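S-adenosyl-L-methionine-dependent 2-deoxy-scyllo-inosamine dehydrogenase (Bacillus circulans, PDB 4M7S) catalyses the radical S-adenosyl-L-methionine-dependent two-electron oxidation of 2-deoxy-scyllo-inosamine to amino-dideoxy-scyllo-inosose in butirosin biosynthesis, using two [4Fe-4S] clusters. Local coordinates at residues I57-Y62 and P87-N92; Y62-L67 and G93-E98; F112-H117 and E137-L142. All coordinates share one frame; numbering follows the deposited sequence. Where two conformers were deposited one is given.

Interaction 1: residues I57-Y62 and P87-N92; sequences ISFHFY and PIIYTN. With SF4 (iron/sulfur cluster), chain C.
The carbonyl O of I57 receives the backbone N of I88 at 2.8 Å, a nearly straight bond that pairs the two strands in parallel register. Past S58 the chains part, and water 1 bridges the gap: it accepts from the backbone N of F59 and from that of Y90, both at 2.9 Å. Beyond the water a side chain takes over. CG anti to the backbone N (chi1 -179°) directs the H60 side chain toward Y90. In one of its two conformers, H60 ND1 donates to the carbonyl O of Y90 at 2.9 Å, standing above the carbonyl plane, about 51° out of it. In the same conformer H60 NE2 comes 3.9 Å from S2 of the iron-sulfur cluster.

Apolar contacts flank this polar line. The F59 ring lies beside P87, with CE2 4.1 Å from P87 CB at the ring edge, while CD2 meets I89 CD1 at 3.9 Å. Elsewhere S58 CB abuts the edge of the Y90 ring at CE1 (3.5 Å).

Strand 56-58, helix 71-81 and strand 86-91 form a beta-alpha-beta unit of the radical SAM fold. Y62 and N92, in the loops after the strands, line the cluster pocket with C16, C20 and C23, its probable ligands.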
loop_
_atom_site.group_PDB
_atom_site.type_symbol
_atom_site.label_atom_id
_atom_site.label_comp_id
_atom_site.label_asym_id
_atom_site.label_seq_id
_atom_site.Cartn_x
_atom_site.Cartn_y
_atom_site.Cartn_z
ATOM N N ILE A 57 -4.813 -3.998 5.503
ATOM C CA ILE A 57 -4.992 -3.827 4.069
ATOM C C ILE A 57 -5.436 -2.391 3.771
ATOM O O ILE A 57 -6.400 -1.897 4.362
ATOM C CB ILE A 57 -5.976 -4.881 3.468
ATOM C CG1 ILE A 57 -6.213 -4.629 1.976
ATOM C CG2 ILE A 57 -7.308 -4.902 4.232
ATOM C CD1 ILE A 57 -6.808 -5.835 1.245
ATOM N N SER A 58 -4.704 -1.706 2.894
ATOM C CA SER A 58 -5.122 -0.382 2.415
ATOM C C SER A 58 -5.412 -0.376 0.906
ATOM O O SER A 58 -4.996 -1.292 0.186
ATOM C CB SER A 58 -4.117 0.709 2.800
ATOM O OG SER A 58 -2.788 0.271 2.675
ATOM N N PHE A 59 -6.125 0.652 0.441
ATOM C CA PHE A 59 -6.686 0.666 -0.914
ATOM C C PHE A 59 -6.190 1.821 -1.776
ATOM O O PHE A 59 -6.881 2.258 -2.714
ATOM C CB PHE A 59 -8.209 0.722 -0.833
ATOM C CG PHE A 59 -8.795 -0.375 -0.008
ATOM C CD1 PHE A 59 -9.122 -1.597 -0.587
ATOM C CD2 PHE A 59 -8.995 -0.203 1.353
ATOM C CE1 PHE A 59 -9.661 -2.617 0.169
ATOM C CE2 PHE A 59 -9.522 -1.234 2.128
ATOM C CZ PHE A 59 -9.862 -2.438 1.531
ATOM N N HIS A 60 -4.966 2.286 -1.480
ATOM C CA HIS A 60 -4.373 3.535 -2.016
ATOM C C HIS A 60 -2.880 3.369 -2.365
ATOM O O HIS A 60 -2.068 3.140 -1.466
ATOM C CB HIS A 60 -4.500 4.624 -0.935
ATOM C CG HIS A 60 -3.956 5.971 -1.321
ATOM N ND1 HIS A 60 -4.651 7.139 -1.091
ATOM C CD2 HIS A 60 -2.775 6.344 -1.873
ATOM C CE1 HIS A 60 -3.937 8.169 -1.509
ATOM N NE2 HIS A 60 -2.795 7.715 -1.988
ATOM N N PHE A 61 -2.494 3.514 -3.637
ATOM C CA PHE A 61 -1.071 3.437 -3.965
ATOM C C PHE A 61 -0.703 4.889 -4.210
ATOM O O PHE A 61 -0.089 5.540 -3.355
ATOM C CB PHE A 61 -0.803 2.558 -5.192
ATOM C CG PHE A 61 0.647 2.433 -5.548
ATOM C CD1 PHE A 61 1.630 2.495 -4.559
ATOM C CD2 PHE A 61 1.038 2.274 -6.871
ATOM C CE1 PHE A 61 2.971 2.401 -4.878
ATOM C CE2 PHE A 61 2.388 2.175 -7.208
ATOM C CZ PHE A 61 3.361 2.245 -6.204
ATOM N N TYR A 62 -1.108 5.414 -5.360
ATOM C CA TYR A 62 -0.961 6.851 -5.612
ATOM C C TYR A 62 -2.242 7.424 -6.203
ATOM O O TYR A 62 -2.228 8.428 -6.930
ATOM C CB TYR A 62 0.228 7.134 -6.515
ATOM C CG TYR A 62 1.555 7.107 -5.795
ATOM C CD1 TYR A 62 2.046 8.240 -5.157
ATOM C CD2 TYR A 62 2.313 5.946 -5.747
ATOM C CE1 TYR A 62 3.264 8.221 -4.498
ATOM C CE2 TYR A 62 3.532 5.911 -5.088
ATOM C CZ TYR A 62 3.998 7.048 -4.464
ATOM O OH TYR A 62 5.208 7.006 -3.816
ATOM N N PRO A 87 -8.839 -3.336 7.512
ATOM C CA PRO A 87 -8.994 -2.448 6.357
ATOM C C PRO A 87 -8.866 -0.976 6.746
ATOM O O PRO A 87 -9.552 -0.520 7.663
ATOM C CB PRO A 87 -10.428 -2.741 5.870
ATOM C CG PRO A 87 -10.844 -4.028 6.574
ATOM C CD PRO A 87 -10.114 -3.979 7.881
ATOM N N ILE A 88 -7.989 -0.253 6.052
ATOM C CA ILE A 88 -7.730 1.150 6.342
ATOM C C ILE A 88 -7.903 1.959 5.068
ATOM O O ILE A 88 -7.412 1.558 4.013
ATOM C CB ILE A 88 -6.274 1.377 6.785
ATOM C CG1 ILE A 88 -5.856 0.373 7.859
ATOM C CG2 ILE A 88 -6.073 2.828 7.241
ATOM C CD1 ILE A 88 -6.615 0.511 9.146
ATOM N N ILE A 89 -8.577 3.102 5.161
ATOM C CA ILE A 89 -8.662 4.009 4.019
ATOM C C ILE A 89 -7.703 5.189 4.199
ATOM O O ILE A 89 -7.768 5.903 5.206
ATOM C CB ILE A 89 -10.088 4.572 3.831
ATOM C CG1 ILE A 89 -11.042 3.487 3.331
ATOM C CG2 ILE A 89 -10.076 5.745 2.834
ATOM C CD1 ILE A 89 -10.857 3.154 1.870
ATOM N N TYR A 90 -6.811 5.391 3.233
ATOM C CA TYR A 90 -6.025 6.614 3.180
ATOM C C TYR A 90 -6.637 7.477 2.070
ATOM O O TYR A 90 -6.681 7.062 0.909
ATOM C CB TYR A 90 -4.569 6.299 2.871
ATOM C CG TYR A 90 -3.848 5.489 3.940
ATOM C CD1 TYR A 90 -4.037 4.117 4.055
ATOM C CD2 TYR A 90 -2.964 6.099 4.814
ATOM C CE1 TYR A 90 -3.364 3.372 5.019
ATOM C CE2 TYR A 90 -2.283 5.366 5.778
ATOM C CZ TYR A 90 -2.492 4.007 5.876
ATOM O OH TYR A 90 -1.822 3.278 6.833
ATOM N N THR A 91 -7.117 8.666 2.421
ATOM C CA THR A 91 -7.875 9.469 1.460
ATOM C C THR A 91 -7.566 10.963 1.580
ATOM O O THR A 91 -7.235 11.429 2.667
ATOM C CB THR A 91 -9.392 9.222 1.647
ATOM O OG1 THR A 91 -10.136 10.030 0.724
ATOM C CG2 THR A 91 -9.824 9.548 3.083
ATOM N N ASN A 92 -7.663 11.715 0.478
ATOM C CA ASN A 92 -7.525 13.169 0.571
ATOM C C ASN A 92 -8.765 13.825 1.165
ATOM O O ASN A 92 -8.762 15.026 1.445
ATOM C CB ASN A 92 -7.148 13.834 -0.765
ATOM C CG ASN A 92 -8.136 13.544 -1.882
ATOM O OD1 ASN A 92 -9.345 13.399 -1.653
ATOM N ND2 ASN A 92 -7.620 13.444 -3.108
HETATM FE FE1 SF4 C . -3.485 12.698 -4.860
HETATM FE FE2 SF4 C . -2.040 14.719 -3.903
HETATM FE FE3 SF4 C . -0.802 12.527 -4.750
HETATM FE FE4 SF4 C . -2.272 12.398 -2.475
HETATM S S1 SF4 C . -0.346 13.608 -2.784
HETATM S S2 SF4 C . -2.290 10.863 -4.173
HETATM S S3 SF4 C . -3.966 13.888 -2.956
HETATM S S4 SF4 C . -2.001 13.994 -6.076
HETATM O O HOH W 1 -6.673 3.479 1.071
#

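Interaction 2: residues Y62-L67 and G93-E98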
loop_
_atom_site.group_PDB
_atom_site.type_symbol
_atom_site.label_atom_id
_atom_site.label_comp_id
_atom_site.label_asym_id
_atom_site.label_seq_id
_atom_site.Cartn_x
_atom_site.Cartn_y
_atom_site.Cartn_z
ATOM N N TYR A 62 -1.108 5.414 -5.360
ATOM C CA TYR A 62 -0.961 6.851 -5.612
ATOM C C TYR A 62 -2.242 7.424 -6.203
ATOM O O TYR A 62 -2.228 8.428 -6.930
ATOM C CB TYR A 62 0.228 7.134 -6.515
ATOM C CG TYR A 62 1.555 7.107 -5.795
ATOM C CD1 TYR A 62 2.046 8.240 -5.157
ATOM C CD2 TYR A 62 2.313 5.946 -5.747
ATOM C CE1 TYR A 62 3.264 8.221 -4.498
ATOM C CE2 TYR A 62 3.532 5.911 -5.088
ATOM C CZ TYR A 62 3.998 7.048 -4.464
ATOM O OH TYR A 62 5.208 7.006 -3.816
ATOM N N GLY A 63 -3.352 6.770 -5.886
ATOM C CA GLY A 63 -4.655 7.222 -6.336
ATOM C C GLY A 63 -5.586 7.417 -5.158
ATOM O O GLY A 63 -5.256 7.046 -4.028
ATOM N N GLU A 64 -6.751 8.003 -5.424
ATOM C CA GLU A 64 -7.750 8.254 -4.396
ATOM C C GLU A 64 -8.738 7.095 -4.361
ATOM O O GLU A 64 -9.471 6.880 -5.333
ATOM C CB GLU A 64 -8.490 9.560 -4.718
ATOM C CG GLU A 64 -9.637 9.860 -3.777
ATOM C CD GLU A 64 -9.223 9.774 -2.307
ATOM O OE1 GLU A 64 -10.015 9.233 -1.501
ATOM O OE2 GLU A 64 -8.122 10.263 -1.959
ATOM N N PRO A 65 -8.772 6.341 -3.247
ATOM C CA PRO A 65 -9.645 5.160 -3.223
ATOM C C PRO A 65 -11.138 5.500 -3.311
ATOM O O PRO A 65 -11.893 4.707 -3.866
ATOM C CB PRO A 65 -9.309 4.479 -1.882
ATOM C CG PRO A 65 -8.715 5.576 -1.027
ATOM C CD PRO A 65 -8.013 6.516 -1.993
ATOM N N LEU A 66 -11.563 6.646 -2.790
ATOM C CA LEU A 66 -12.984 7.017 -2.871
ATOM C C LEU A 66 -13.455 7.318 -4.297
ATOM O O LEU A 66 -14.644 7.556 -4.530
ATOM C CB LEU A 66 -13.320 8.194 -1.949
ATOM C CG LEU A 66 -13.136 8.019 -0.439
ATOM C CD1 LEU A 66 -14.144 8.869 0.311
ATOM C CD2 LEU A 66 -13.261 6.580 -0.009
ATOM N N LEU A 67 -12.522 7.321 -5.245
ATOM C CA LEU A 67 -12.863 7.490 -6.652
ATOM C C LEU A 67 -13.172 6.140 -7.295
ATOM O O LEU A 67 -13.702 6.074 -8.394
ATOM C CB LEU A 67 -11.726 8.175 -7.414
ATOM C CG LEU A 67 -11.760 9.702 -7.486
ATOM C CD1 LEU A 67 -10.601 10.254 -8.321
ATOM C CD2 LEU A 67 -13.084 10.132 -8.082
ATOM N N GLY A 93 -9.825 13.037 1.331
ATOM C CA GLY A 93 -11.035 13.506 1.991
ATOM C C GLY A 93 -12.065 14.212 1.116
ATOM O O GLY A 93 -13.195 14.422 1.556
ATOM N N ASP A 94 -11.699 14.574 -0.114
ATOM C CA ASP A 94 -12.590 15.384 -0.953
ATOM C C ASP A 94 -13.906 14.682 -1.310
ATOM O O ASP A 94 -14.887 15.329 -1.681
ATOM C CB ASP A 94 -11.877 15.813 -2.233
ATOM C CG ASP A 94 -10.620 16.615 -1.958
ATOM O OD1 ASP A 94 -10.543 17.249 -0.883
ATOM O OD2 ASP A 94 -9.715 16.612 -2.818
ATOM N N PHE A 95 -13.907 13.356 -1.222
ATOM C CA PHE A 95 -15.095 12.558 -1.511
ATOM C C PHE A 95 -15.718 11.938 -0.260
ATOM O O PHE A 95 -16.737 11.255 -0.347
ATOM C CB PHE A 95 -14.761 11.453 -2.520
ATOM C CG PHE A 95 -14.538 11.960 -3.915
ATOM C CD1 PHE A 95 -15.596 12.063 -4.800
ATOM C CD2 PHE A 95 -13.273 12.338 -4.337
ATOM C CE1 PHE A 95 -15.401 12.537 -6.094
ATOM C CE2 PHE A 95 -13.065 12.817 -5.622
ATOM C CZ PHE A 95 -14.135 12.919 -6.505
ATOM N N LEU A 96 -15.112 12.185 0.898
ATOM C CA LEU A 96 -15.562 11.572 2.147
ATOM C C LEU A 96 -16.711 12.329 2.817
ATOM O O LEU A 96 -16.496 13.095 3.754
ATOM C CB LEU A 96 -14.395 11.425 3.130
ATOM C CG LEU A 96 -14.655 10.534 4.348
ATOM C CD1 LEU A 96 -15.126 9.158 3.909
ATOM C CD2 LEU A 96 -13.400 10.419 5.202
ATOM N N THR A 97 -17.932 12.105 2.339
ATOM C CA THR A 97 -19.110 12.650 2.998
ATOM C C THR A 97 -19.357 11.836 4.253
ATOM O O THR A 97 -18.718 10.800 4.463
ATOM C CB THR A 97 -20.352 12.547 2.101
ATOM O OG1 THR A 97 -20.560 11.180 1.727
ATOM C CG2 THR A 97 -20.187 13.403 0.844
ATOM N N GLU A 98 -20.284 12.287 5.086
ATOM C CA GLU A 98 -20.645 11.525 6.271
ATOM C C GLU A 98 -21.283 10.188 5.878
ATOM O O GLU A 98 -21.066 9.156 6.526
ATOM C CB GLU A 98 -21.596 12.338 7.149
ATOM C CG GLU A 98 -22.017 11.621 8.411
ATOM C CD GLU A 98 -20.868 11.398 9.374
ATOM O OE1 GLU A 98 -20.968 10.477 10.217
ATOM O OE2 GLU A 98 -19.870 12.147 9.296
HETATM O O HOH W 2 -11.574 11.718 -1.344
#
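L66 and F95 join two loops that follow neighbouring parallel strands of the radical SAM fold, 56-58 and 86-91, and lead into helices 71-81 and 98-107.

The direct contact is apolar. L66 CB sits 3.6 Å from F95 CB, and L66 CD1 reaches past it to the backbone, 3.5 Å from the carbonyl C of F95, and on to L96 CD1 at 3.7 Å. L67 meets the outer end of the F95 ring obliquely, CD2 lying 3.4 Å from CZ and close to CE2 as well. L66 also packs on L104 and L96 on L101, so the apolar contact extends to helix 98-107.

Polar links organise each loop. G93 to L96 make a type I beta turn, closed by L96 N on the carbonyl O of G93. On the other side L67 N bonds to the carbonyl O of E64. The E64 carboxylate is turned to strand 86-91 and the residue after it: OE2 takes the backbone N of N92, and OE1 lies very close to T91 OG1, probably hydrogen-bonded. D94 points elsewhere, in a salt bridge with R18.

Water 2 connects the loops, donating a weak bond to E64 OE1 and accepting from F95 N at 2.9 Å, while L66 N reaches the same OE1 at 3.3 Å, on its anti side and 33° out of the carboxylate plane.

Interaction 3: residues F112-H117 and E137-L142. With SF4 (iron/sulfur cluster), chain C.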
loop_
_atom_site.group_PDB
_atom_site.type_symbol
_atom_site.label_atom_id
_atom_site.label_comp_id
_atom_site.label_asym_id
_atom_site.label_seq_id
_atom_site.Cartn_x
_atom_site.Cartn_y
_atom_site.Cartn_z
ATOM N N PHE A 112 -9.998 5.624 8.940
ATOM C CA PHE A 112 -9.822 6.577 7.853
ATOM C C PHE A 112 -8.692 7.541 8.212
ATOM O O PHE A 112 -8.722 8.188 9.262
ATOM C CB PHE A 112 -11.109 7.376 7.624
ATOM C CG PHE A 112 -12.303 6.529 7.240
ATOM C CD1 PHE A 112 -13.105 5.951 8.215
ATOM C CD2 PHE A 112 -12.632 6.333 5.903
ATOM C CE1 PHE A 112 -14.221 5.179 7.861
ATOM C CE2 PHE A 112 -13.747 5.561 5.538
ATOM C CZ PHE A 112 -14.539 4.987 6.519
ATOM N N ILE A 113 -7.691 7.614 7.343
ATOM C CA ILE A 113 -6.608 8.571 7.502
ATOM C C ILE A 113 -6.863 9.631 6.456
ATOM O O ILE A 113 -6.648 9.386 5.270
ATOM C CB ILE A 113 -5.232 7.953 7.201
ATOM C CG1 ILE A 113 -5.073 6.585 7.868
ATOM C CG2 ILE A 113 -4.112 8.923 7.587
ATOM C CD1 ILE A 113 -5.118 6.625 9.358
ATOM N N VAL A 114 -7.334 10.798 6.877
ATOM C CA VAL A 114 -7.649 11.846 5.916
ATOM C C VAL A 114 -6.513 12.858 5.840
ATOM O O VAL A 114 -6.055 13.363 6.866
ATOM C CB VAL A 114 -8.958 12.585 6.271
ATOM C CG1 VAL A 114 -9.256 13.648 5.228
ATOM C CG2 VAL A 114 -10.113 11.605 6.376
ATOM N N THR A 115 -6.062 13.148 4.624
ATOM C CA THR A 115 -5.034 14.158 4.419
ATOM C C THR A 115 -5.538 15.285 3.522
ATOM O O THR A 115 -5.732 15.092 2.323
ATOM C CB THR A 115 -3.763 13.549 3.793
ATOM O OG1 THR A 115 -3.495 12.276 4.391
ATOM C CG2 THR A 115 -2.564 14.464 4.014
ATOM N N GLN A 116 -5.761 16.458 4.106
ATOM C CA GLN A 116 -6.041 17.649 3.313
ATOM C C GLN A 116 -4.803 17.950 2.470
ATOM O O GLN A 116 -3.725 18.190 3.018
ATOM C CB GLN A 116 -6.359 18.834 4.223
ATOM C CG GLN A 116 -6.487 20.159 3.486
ATOM C CD GLN A 116 -7.654 20.171 2.523
ATOM O OE1 GLN A 116 -8.708 19.594 2.804
ATOM N NE2 GLN A 116 -7.473 20.817 1.373
ATOM N N HIS A 117 -4.944 17.926 1.145
ATOM C CA HIS A 117 -3.780 18.082 0.267
ATOM C C HIS A 117 -3.742 19.386 -0.522
ATOM O O HIS A 117 -4.593 20.259 -0.341
ATOM C CB HIS A 117 -3.634 16.882 -0.674
ATOM C CG HIS A 117 -2.881 15.738 -0.074
ATOM N ND1 HIS A 117 -1.516 15.764 0.115
ATOM C CD2 HIS A 117 -3.302 14.535 0.387
ATOM C CE1 HIS A 117 -1.128 14.626 0.665
ATOM N NE2 HIS A 117 -2.190 13.863 0.839
ATOM N N GLU A 137 -13.467 8.732 15.706
ATOM C CA GLU A 137 -12.522 7.856 16.397
ATOM C C GLU A 137 -11.786 7.026 15.355
ATOM O O GLU A 137 -10.632 6.635 15.541
ATOM C CB GLU A 137 -13.241 6.924 17.372
ATOM C CG GLU A 137 -14.359 6.105 16.745
ATOM C CD GLU A 137 -14.984 5.129 17.720
ATOM O OE1 GLU A 137 -15.567 5.583 18.728
ATOM O OE2 GLU A 137 -14.900 3.906 17.472
ATOM N N LYS A 138 -12.478 6.756 14.253
ATOM C CA LYS A 138 -11.896 6.026 13.140
ATOM C C LYS A 138 -11.368 6.989 12.083
ATOM O O LYS A 138 -10.920 6.566 11.021
ATOM C CB LYS A 138 -12.923 5.065 12.534
ATOM C CG LYS A 138 -13.341 3.948 13.480
ATOM C CD LYS A 138 -14.085 2.838 12.757
ATOM C CE LYS A 138 -14.295 1.650 13.681
ATOM N NZ LYS A 138 -14.991 2.069 14.927
ATOM N N VAL A 139 -11.420 8.286 12.374
ATOM C CA VAL A 139 -10.871 9.279 11.455
ATOM C C VAL A 139 -9.644 9.964 12.028
ATOM O O VAL A 139 -9.706 10.625 13.066
ATOM C CB VAL A 139 -11.891 10.363 11.054
ATOM C CG1 VAL A 139 -11.184 11.511 10.360
ATOM C CG2 VAL A 139 -12.952 9.785 10.131
ATOM N N VAL A 140 -8.520 9.805 11.350
ATOM C CA VAL A 140 -7.355 10.599 11.685
ATOM C C VAL A 140 -7.193 11.651 10.597
ATOM O O VAL A 140 -7.155 11.322 9.408
ATOM C CB VAL A 140 -6.090 9.740 11.817
ATOM C CG1 VAL A 140 -4.881 10.628 12.103
ATOM C CG2 VAL A 140 -6.272 8.713 12.929
ATOM N N TYR A 141 -7.141 12.910 11.018
ATOM C CA TYR A 141 -7.011 14.042 10.110
ATOM C C TYR A 141 -5.584 14.560 10.093
ATOM O O TYR A 141 -5.088 15.060 11.103
ATOM C CB TYR A 141 -7.932 15.179 10.546
ATOM C CG TYR A 141 -9.302 15.152 9.918
ATOM C CD1 TYR A 141 -9.459 15.329 8.551
ATOM C CD2 TYR A 141 -10.442 14.979 10.695
ATOM C CE1 TYR A 141 -10.711 15.317 7.969
ATOM C CE2 TYR A 141 -11.701 14.964 10.121
ATOM C CZ TYR A 141 -11.829 15.133 8.755
ATOM O OH TYR A 141 -13.075 15.124 8.165
ATOM N N LEU A 142 -4.922 14.432 8.952
ATOM C CA LEU A 142 -3.624 15.057 8.762
ATOM C C LEU A 142 -3.785 16.206 7.788
ATOM O O LEU A 142 -4.787 16.296 7.066
ATOM C CB LEU A 142 -2.615 14.058 8.202
ATOM C CG LEU A 142 -2.473 12.758 8.986
ATOM C CD1 LEU A 142 -1.630 11.767 8.219
ATOM C CD2 LEU A 142 -1.861 13.048 10.333
HETATM FE FE1 SF4 C . -3.485 12.698 -4.860
HETATM FE FE2 SF4 C . -2.040 14.719 -3.903
HETATM FE FE3 SF4 C . -0.802 12.527 -4.750
HETATM FE FE4 SF4 C . -2.272 12.398 -2.475
HETATM S S1 SF4 C . -0.346 13.608 -2.784
HETATM S S2 SF4 C . -2.290 10.863 -4.173
HETATM S S3 SF4 C . -3.966 13.888 -2.956
HETATM S S4 SF4 C . -2.001 13.994 -6.076
#
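V114 and V140 meet through the backbone, V114 N donating to the carbonyl O of V140 at 2.6 Å, within a run of parallel-strand bonds. V140 N gives to the carbonyl O of F112, and L142 N to that of V114. The bond from F112 N to the carbonyl O of K138, modelled very short, precedes them. At the far end Q116 N reaches the carbonyl O of L142 at 3.1 Å, a longer bond whose donor is tilted 30° from the carbonyl plane. CA-H groups of V139, I113, Y141 and T115 add contacts to carbonyl oxygens of this run.

Side chains divide between the two faces of the sheet. On the one carrying F112, V114, V139 and Y141, V114 touches both Y141 and V139. Its CG1, anti to the backbone N (chi1 -179°), lies 3.5 Å from Y141 CE1, and V114 CG2 is 4.1 Å from V139 CG1. V139 CG1 lies over one face of the Y141 ring, toward its rim, and V139 CG2 touches F112 CB at 3.9 Å. The other face bears I113, whose CG2 meets L142 CD1 at 3.8 Å and whose CD1 lies against V140 CB.

Further out, L101, L104 and T105 of helix 98-107 pack on F112, and L96 rests on V114. Strand 86-91 bonds along the other edge of strand 111-116, whereas strand 139-143 is outermost on this side of the sheet.

Just past the strand, H117 turns one ring face to the iron-sulfur cluster, with iron FE4 3.6 Å above the ring plane and offset toward the rim, while CD2 comes 3.5 Å from S3. A hydrogen bond between H117 ND1 and Y22 OH helps fix the imidazole. This face-on approach implies packing rather than in-plane nitrogen ligation of iron.

Overall arrangement
Interactions 1 and 3 lie in the parallel part of one sheet in the radical SAM domain, where strands 56-58, 86-91, 111-116 and 139-143 follow one another in space as in sequence. Strands 86-91 and 111-116 are neighbours, and the two centres are about 11 Å apart. Interaction 2 joins the loops that follow strands 56-58 and 86-91, its centre about 9 Å from that of interaction 1 and 11 Å from that of interaction 3. Along the chain the segments of interactions 1 and 2 alternate, while interaction 3 comes afterwards. The loops at the C-terminal ends of these strands place Y62, N92 and H117 around the [4Fe-4S] cluster expected to bind S-adenosyl-L-methionine.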